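Local atomic coordinates of RNA pseudouridylate synthase domain-containing protein 1 (Homo sapiens, PDB entry 5VBB), a protein that probably binds RNA and acts as a pseudouridine synthase of the RluA family, isomerising uridine to pseudouridine. Residues L100-G105 with D228-S233. Numbering follows the deposited sequence.
Sequences LALLRG and DPFLPS
Phe230 points the CD2-CE2 edge of its ring at the backbone of strand 96-104, between the side chains of Leu100 and Leu102. Its chi1 of -54° sets CG beside the backbone N, on a CB that already points at the strand. Leu100 CB lies 4.0 Å from Phe230 CD2, at that rim; Leu102 CG approaches Phe230 CG obliquely at 4.1 Å, from the side of the ring plane away from Pro229. Both leucines suit this buried place, their branched apolar chains packing beside the ring. Leu100 O comes to the ring's edge, 3.6 Å from Phe230 CE2, where the slightly positive rim hydrogens probably suit a carbonyl oxygen. Rigid Pro229 covers one face, its CG 3.7 Å above the centre of the Phe230 ring. In the RluA-type pseudouridine synthase fold, strand 96-104 belongs to the large antiparallel sheet, paired with strands 159-168 and 208-216, and the loop between strands 221-225 and 238-243 packs its aromatic residue onto that sheet. Asp228 shapes this loop through an Asx turn: the N-H of Phe230 reaches Asp228 OD1 from above the carboxylate plane, N to OD1 3.0 Å, moderately bent at 151°. Leu100 CD1 lies 3.4 Å from Asp228 OD1, the side chains crossing at about a right angle. The short carboxylate serves the turn with OD1 and a salt bridge to Lys163 with OD2. An alanine here, keeping only CB, removes the carboxylate and would probably leave the Phe230 N-H and the Lys163 charge without this partner, uncover Leu100 CD1 and let the turn shift. Lys163 also donates to Phe230 O, tying the loop to strand 159-168.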
loop_
_atom_site.group_PDB
_atom_site.type_symbol
_atom_site.label_atom_id
_atom_site.label_comp_id
_atom_site.label_asym_id
_atom_site.label_seq_id
_atom_site.Cartn_x
_atom_site.Cartn_y
_atom_site.Cartn_z
ATOM N N LEU A 100 5.404 1.166 -0.930
ATOM C CA LEU A 100 6.341 1.057 -2.027
ATOM C C LEU A 100 5.552 0.573 -3.208
ATOM O O LEU A 100 4.597 -0.197 -3.035
ATOM C CB LEU A 100 7.435 0.024 -1.727
ATOM C CG LEU A 100 8.372 0.367 -0.599
ATOM C CD1 LEU A 100 9.244 -0.796 -0.258
ATOM C CD2 LEU A 100 9.233 1.589 -0.926
ATOM N N ALA A 101 6.009 0.924 -4.427
ATOM C CA ALA A 101 5.368 0.456 -5.643
ATOM C C ALA A 101 6.295 0.489 -6.802
ATOM O O ALA A 101 7.245 1.268 -6.799
ATOM C CB ALA A 101 4.148 1.311 -5.966
ATOM N N LEU A 102 6.005 -0.357 -7.820
ATOM C CA LEU A 102 6.663 -0.324 -9.097
ATOM C C LEU A 102 5.582 0.189 -10.029
ATOM O O LEU A 102 4.545 -0.429 -10.131
ATOM C CB LEU A 102 7.164 -1.664 -9.561
ATOM C CG LEU A 102 8.285 -2.290 -8.738
ATOM C CD1 LEU A 102 8.592 -3.684 -9.223
ATOM C CD2 LEU A 102 9.502 -1.447 -8.756
ATOM N N LEU A 103 5.811 1.349 -10.649
ATOM C CA LEU A 103 4.855 2.011 -11.512
ATOM C C LEU A 103 5.325 1.998 -12.959
ATOM O O LEU A 103 6.524 2.110 -13.190
ATOM C CB LEU A 103 4.744 3.480 -11.080
ATOM C CG LEU A 103 4.286 3.782 -9.662
ATOM C CD1 LEU A 103 4.031 5.268 -9.528
ATOM C CD2 LEU A 103 3.024 2.997 -9.319
ATOM N N ARG A 104 4.388 2.044 -13.913
ATOM C CA ARG A 104 4.711 2.074 -15.353
ATOM C C ARG A 104 5.341 3.399 -15.759
ATOM O O ARG A 104 4.834 4.441 -15.374
ATOM C CB ARG A 104 3.448 1.858 -16.212
ATOM C CG ARG A 104 2.798 0.475 -16.089
ATOM C CD ARG A 104 3.607 -0.538 -16.821
ATOM N NE ARG A 104 3.105 -1.905 -16.703
ATOM C CZ ARG A 104 3.840 -2.981 -16.937
ATOM N NH1 ARG A 104 5.110 -2.859 -17.305
ATOM N NH2 ARG A 104 3.326 -4.192 -16.767
ATOM N N GLY A 105 6.408 3.340 -16.560
ATOM C CA GLY A 105 7.121 4.508 -17.063
ATOM C C GLY A 105 8.149 5.069 -16.103
ATOM O O GLY A 105 8.108 4.799 -14.899
ATOM N N ASP A 228 11.492 -4.782 2.184
ATOM C CA ASP A 228 11.175 -4.293 0.834
ATOM C C ASP A 228 11.098 -5.504 -0.121
ATOM O O ASP A 228 12.120 -6.157 -0.321
ATOM C CB ASP A 228 12.279 -3.344 0.400
ATOM C CG ASP A 228 12.212 -2.847 -1.023
ATOM O OD1 ASP A 228 11.222 -3.166 -1.724
ATOM O OD2 ASP A 228 13.114 -2.105 -1.415
ATOM N N PRO A 229 9.942 -5.806 -0.746
ATOM C CA PRO A 229 9.872 -6.968 -1.640
ATOM C C PRO A 229 10.303 -6.715 -3.075
ATOM O O PRO A 229 10.429 -7.666 -3.844
ATOM C CB PRO A 229 8.375 -7.296 -1.618
ATOM C CG PRO A 229 7.736 -5.937 -1.554
ATOM C CD PRO A 229 8.625 -5.140 -0.646
ATOM N N PHE A 230 10.477 -5.457 -3.467
ATOM C CA PHE A 230 10.763 -5.083 -4.853
ATOM C C PHE A 230 12.239 -4.894 -5.028
ATOM O O PHE A 230 12.712 -3.802 -5.283
ATOM C CB PHE A 230 9.948 -3.837 -5.226
ATOM C CG PHE A 230 8.452 -4.000 -4.970
ATOM C CD1 PHE A 230 7.785 -5.175 -5.320
ATOM C CD2 PHE A 230 7.715 -2.981 -4.385
ATOM C CE1 PHE A 230 6.413 -5.327 -5.056
ATOM C CE2 PHE A 230 6.344 -3.124 -4.155
ATOM C CZ PHE A 230 5.687 -4.256 -4.561
ATOM N N LEU A 231 12.966 -6.014 -4.908
ATOM C CA LEU A 231 14.415 -6.052 -5.031
ATOM C C LEU A 231 14.827 -7.045 -6.107
ATOM O O LEU A 231 14.247 -8.120 -6.169
ATOM C CB LEU A 231 15.028 -6.526 -3.716
ATOM C CG LEU A 231 14.853 -5.608 -2.507
ATOM C CD1 LEU A 231 15.337 -6.310 -1.242
ATOM C CD2 LEU A 231 15.603 -4.303 -2.697
ATOM N N PRO A 232 15.895 -6.781 -6.867
ATOM C CA PRO A 232 16.374 -7.803 -7.831
ATOM C C PRO A 232 16.709 -9.169 -7.200
ATOM O O PRO A 232 16.548 -10.186 -7.882
ATOM C CB PRO A 232 17.620 -7.166 -8.446
ATOM C CG PRO A 232 17.935 -6.017 -7.661
ATOM C CD PRO A 232 16.735 -5.575 -6.909
ATOM N N SER A 233 17.121 -9.224 -5.901
ATOM C CA SER A 233 17.440 -10.499 -5.234
ATOM C C SER A 233 16.193 -11.343 -4.995
ATOM O O SER A 233 16.313 -12.536 -4.765
ATOM C CB SER A 233 18.193 -10.271 -3.912
ATOM O OG SER A 233 17.775 -9.110 -3.206
#